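Side-chain contact in putative dehydrogenase (Pseudomonas fluorescens, PDB 6UUG), which acts as the flavin-dependent methanesulfinate monooxygenase MsuC of bacterial sulfur assimilation, with the fold of the acyl-CoA dehydrogenase family: residues E123-Q126 with P127-Q131. Numbering follows the deposited sequence.
Sequences EQWQ and PWFEQ
Trp125 and Phe129 meet one helical turn apart and form a T-shaped (edge-to-face) pair. The six-membered ring of Trp125 and the Phe129 ring have centroids 5.2 Å apart, with planes at 60°. Phe129 CB lies 3.5 Å from Trp125 O. CG and CD1 stay near that same oxygen. CD2 and CE2 turn to the indole: Trp125 CE3 lies over one face of the Phe129 ring, offset toward its rim, 3.8 Å from Phe129 CD2. With CG between the backbone N and the carbonyl carbon (chi1 61°) and chi2 -101°, the indole brings its CE3-CZ3 edge to Phe129. The backbone joins the same two residues: Phe129 N donates to Trp125 O at 2.8 Å.

Pro127 has no N-H to give, so the helix kinks there. Its CG packs 3.3 Å from Glu123 O. The next bond is weak, with Trp128 N 3.4 Å from Gln124 O. That oxygen also lies 3.2 Å from Trp128 CE3. Regular bonding resumes from Trp125 O onward.

All three aromatic side chains touch helix 100-119: Trp125 and Phe129 at Arg117, Phe129 also at Leu113, Trp128 at Val116. Phe129 also meets Ile74 and Pro75 in a loop. Gln126 OE1 bonds to Tyr78 OH. Gln124 OE1 takes the backbone N-H of Arg121, and its NE2 bonds to Ser231 O and Leu233 O, just past strand 221-228.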
ATOM      1  N   GLU A 123      51.471  -8.437  -2.878  1.00 44.56           N
ATOM      2  CA  GLU A 123      52.543  -7.757  -2.155  1.00 45.99           C
ATOM      3  C   GLU A 123      52.062  -6.485  -1.478  1.00 42.34           C
ATOM      4  O   GLU A 123      52.765  -5.952  -0.611  1.00 44.13           O
ATOM      5  CB  GLU A 123      53.699  -7.417  -3.098  1.00 49.06           C
ATOM      6  CG  GLU A 123      53.977  -8.480  -4.137  1.00 59.14           C
ATOM      7  CD  GLU A 123      53.259  -8.199  -5.441  1.00 59.03           C
ATOM      8  OE1 GLU A 123      53.651  -7.228  -6.132  1.00 64.24           O
ATOM      9  OE2 GLU A 123      52.299  -8.938  -5.764  1.00 47.83           O
ATOM     10  N   GLN A 124      50.890  -5.979  -1.863  1.00 39.73           N
ATOM     11  CA  GLN A 124      50.293  -4.826  -1.206  1.00 38.15           C
ATOM     12  C   GLN A 124      49.316  -5.235  -0.109  1.00 39.70           C
ATOM     13  O   GLN A 124      49.465  -4.818   1.043  1.00 37.12           O
ATOM     14  CB  GLN A 124      49.587  -3.947  -2.242  1.00 40.25           C
ATOM     15  CG  GLN A 124      50.507  -3.421  -3.312  1.00 41.61           C
ATOM     16  CD  GLN A 124      49.752  -2.721  -4.413  1.00 38.41           C
ATOM     17  OE1 GLN A 124      49.336  -3.342  -5.390  1.00 43.18           O
ATOM     18  NE2 GLN A 124      49.564  -1.419  -4.257  1.00 41.91           N
ATOM     19  N   TRP A 125      48.321  -6.063  -0.437  1.00 38.34           N
ATOM     20  CA  TRP A 125      47.267  -6.299   0.544  1.00 39.05           C
ATOM     21  C   TRP A 125      47.661  -7.324   1.605  1.00 35.95           C
ATOM     22  O   TRP A 125      47.167  -7.245   2.735  1.00 36.29           O
ATOM     23  CB  TRP A 125      45.956  -6.693  -0.151  1.00 38.06           C
ATOM     24  CG  TRP A 125      45.959  -7.949  -0.995  1.00 35.77           C
ATOM     25  CD1 TRP A 125      46.039  -8.017  -2.352  1.00 37.97           C
ATOM     26  CD2 TRP A 125      45.808  -9.300  -0.536  1.00 37.38           C
ATOM     27  NE1 TRP A 125      45.961  -9.327  -2.768  1.00 36.03           N
ATOM     28  CE2 TRP A 125      45.828 -10.132  -1.672  1.00 38.41           C
ATOM     29  CE3 TRP A 125      45.661  -9.885   0.727  1.00 37.30           C
ATOM     30  CZ2 TRP A 125      45.713 -11.521  -1.587  1.00 39.41           C
ATOM     31  CZ3 TRP A 125      45.543 -11.262   0.811  1.00 37.59           C
ATOM     32  CH2 TRP A 125      45.568 -12.066  -0.339  1.00 38.59           C
ATOM     33  N   GLN A 126      48.571  -8.258   1.299  1.00 38.77           N
ATOM     34  CA  GLN A 126      48.972  -9.214   2.332  1.00 39.24           C
ATOM     35  C   GLN A 126      49.650  -8.527   3.511  1.00 40.61           C
ATOM     36  O   GLN A 126      49.243  -8.784   4.659  1.00 40.39           O
ATOM     37  CB  GLN A 126      49.841 -10.327   1.723  1.00 37.13           C
ATOM     38  CG  GLN A 126      49.082 -11.267   0.788  1.00 38.73           C
ATOM     39  CD  GLN A 126      49.927 -12.426   0.286  1.00 47.84           C
ATOM     40  OE1 GLN A 126      49.421 -13.526   0.056  1.00 49.65           O
ATOM     41  NE2 GLN A 126      51.220 -12.184   0.109  1.00 46.70           N
ATOM     42  N   PRO A 127      50.635  -7.635   3.327  1.00 38.69           N
ATOM     43  CA  PRO A 127      51.144  -6.879   4.487  1.00 41.63           C
ATOM     44  C   PRO A 127      50.079  -6.037   5.169  1.00 39.96           C
ATOM     45  O   PRO A 127      50.069  -5.932   6.402  1.00 38.94           O
ATOM     46  CB  PRO A 127      52.249  -6.001   3.880  1.00 44.85           C
ATOM     47  CG  PRO A 127      52.640  -6.679   2.629  1.00 44.35           C
ATOM     48  CD  PRO A 127      51.393  -7.319   2.101  1.00 41.77           C
ATOM     49  N   TRP A 128      49.182  -5.419   4.402  1.00 37.87           N
ATOM     50  CA  TRP A 128      48.122  -4.630   5.025  1.00 39.20           C
ATOM     51  C   TRP A 128      47.234  -5.498   5.909  1.00 35.30           C
ATOM     52  O   TRP A 128      46.840  -5.072   7.002  1.00 37.07           O
ATOM     53  CB  TRP A 128      47.299  -3.913   3.955  1.00 39.02           C
ATOM     54  CG  TRP A 128      47.967  -2.668   3.441  1.00 42.15           C
ATOM     55  CD1 TRP A 128      48.787  -1.827   4.146  1.00 43.46           C
ATOM     56  CD2 TRP A 128      47.870  -2.123   2.121  1.00 38.89           C
ATOM     57  NE1 TRP A 128      49.203  -0.790   3.340  1.00 41.34           N
ATOM     58  CE2 TRP A 128      48.659  -0.956   2.092  1.00 39.67           C
ATOM     59  CE3 TRP A 128      47.197  -2.515   0.957  1.00 38.32           C
ATOM     60  CZ2 TRP A 128      48.795  -0.179   0.944  1.00 38.23           C
ATOM     61  CZ3 TRP A 128      47.329  -1.745  -0.177  1.00 40.39           C
ATOM     62  CH2 TRP A 128      48.121  -0.585  -0.178  1.00 40.43           C
ATOM     63  N   PHE A 129      46.907  -6.711   5.449  1.00 37.45           N
ATOM     64  CA  PHE A 129      46.117  -7.642   6.259  1.00 36.75           C
ATOM     65  C   PHE A 129      46.871  -8.050   7.521  1.00 35.52           C
ATOM     66  O   PHE A 129      46.308  -8.070   8.621  1.00 35.74           O
ATOM     67  CB  PHE A 129      45.760  -8.888   5.448  1.00 38.39           C
ATOM     68  CG  PHE A 129      44.530  -8.744   4.585  1.00 35.52           C
ATOM     69  CD1 PHE A 129      44.033  -7.496   4.258  1.00 34.15           C
ATOM     70  CD2 PHE A 129      43.870  -9.872   4.111  1.00 35.20           C
ATOM     71  CE1 PHE A 129      42.886  -7.371   3.459  1.00 34.43           C
ATOM     72  CE2 PHE A 129      42.732  -9.767   3.318  1.00 36.92           C
ATOM     73  CZ  PHE A 129      42.234  -8.506   2.995  1.00 34.46           C
ATOM     74  N   GLU A 130      48.147  -8.408   7.373  1.00 37.74           N
ATOM     75  CA  GLU A 130      48.936  -8.813   8.533  1.00 38.77           C
ATOM     76  C   GLU A 130      49.029  -7.695   9.565  1.00 36.69           C
ATOM     77  O   GLU A 130      48.843  -7.931  10.764  1.00 41.52           O
ATOM     78  CB  GLU A 130      50.327  -9.260   8.078  1.00 39.04           C
ATOM     79  CG  GLU A 130      50.301 -10.458   7.156  1.00 42.43           C
ATOM     80  CD  GLU A 130      51.672 -10.787   6.580  1.00 52.37           C
ATOM     81  OE1 GLU A 130      52.524  -9.874   6.513  1.00 54.01           O
ATOM     82  OE2 GLU A 130      51.896 -11.957   6.198  1.00 49.82           O
ATOM     83  N   GLN A 131      49.307  -6.465   9.125  1.00 36.15           N
ATOM     84  CA  GLN A 131      49.431  -5.373  10.092  1.00 37.30           C
ATOM     85  C   GLN A 131      48.093  -5.032  10.734  1.00 38.40           C
ATOM     86  O   GLN A 131      48.036  -4.685  11.921  1.00 39.06           O
ATOM     87  CB  GLN A 131      50.031  -4.140   9.427  1.00 43.38           C
ATOM     88  CG  GLN A 131      51.435  -4.350   8.890  1.00 44.77           C
ATOM     89  CD  GLN A 131      51.940  -3.136   8.141  1.00 55.11           C
ATOM     90  OE1 GLN A 131      52.702  -2.331   8.679  1.00 61.14           O
ATOM     91  NE2 GLN A 131      51.501  -2.986   6.893  1.00 51.71           N
TER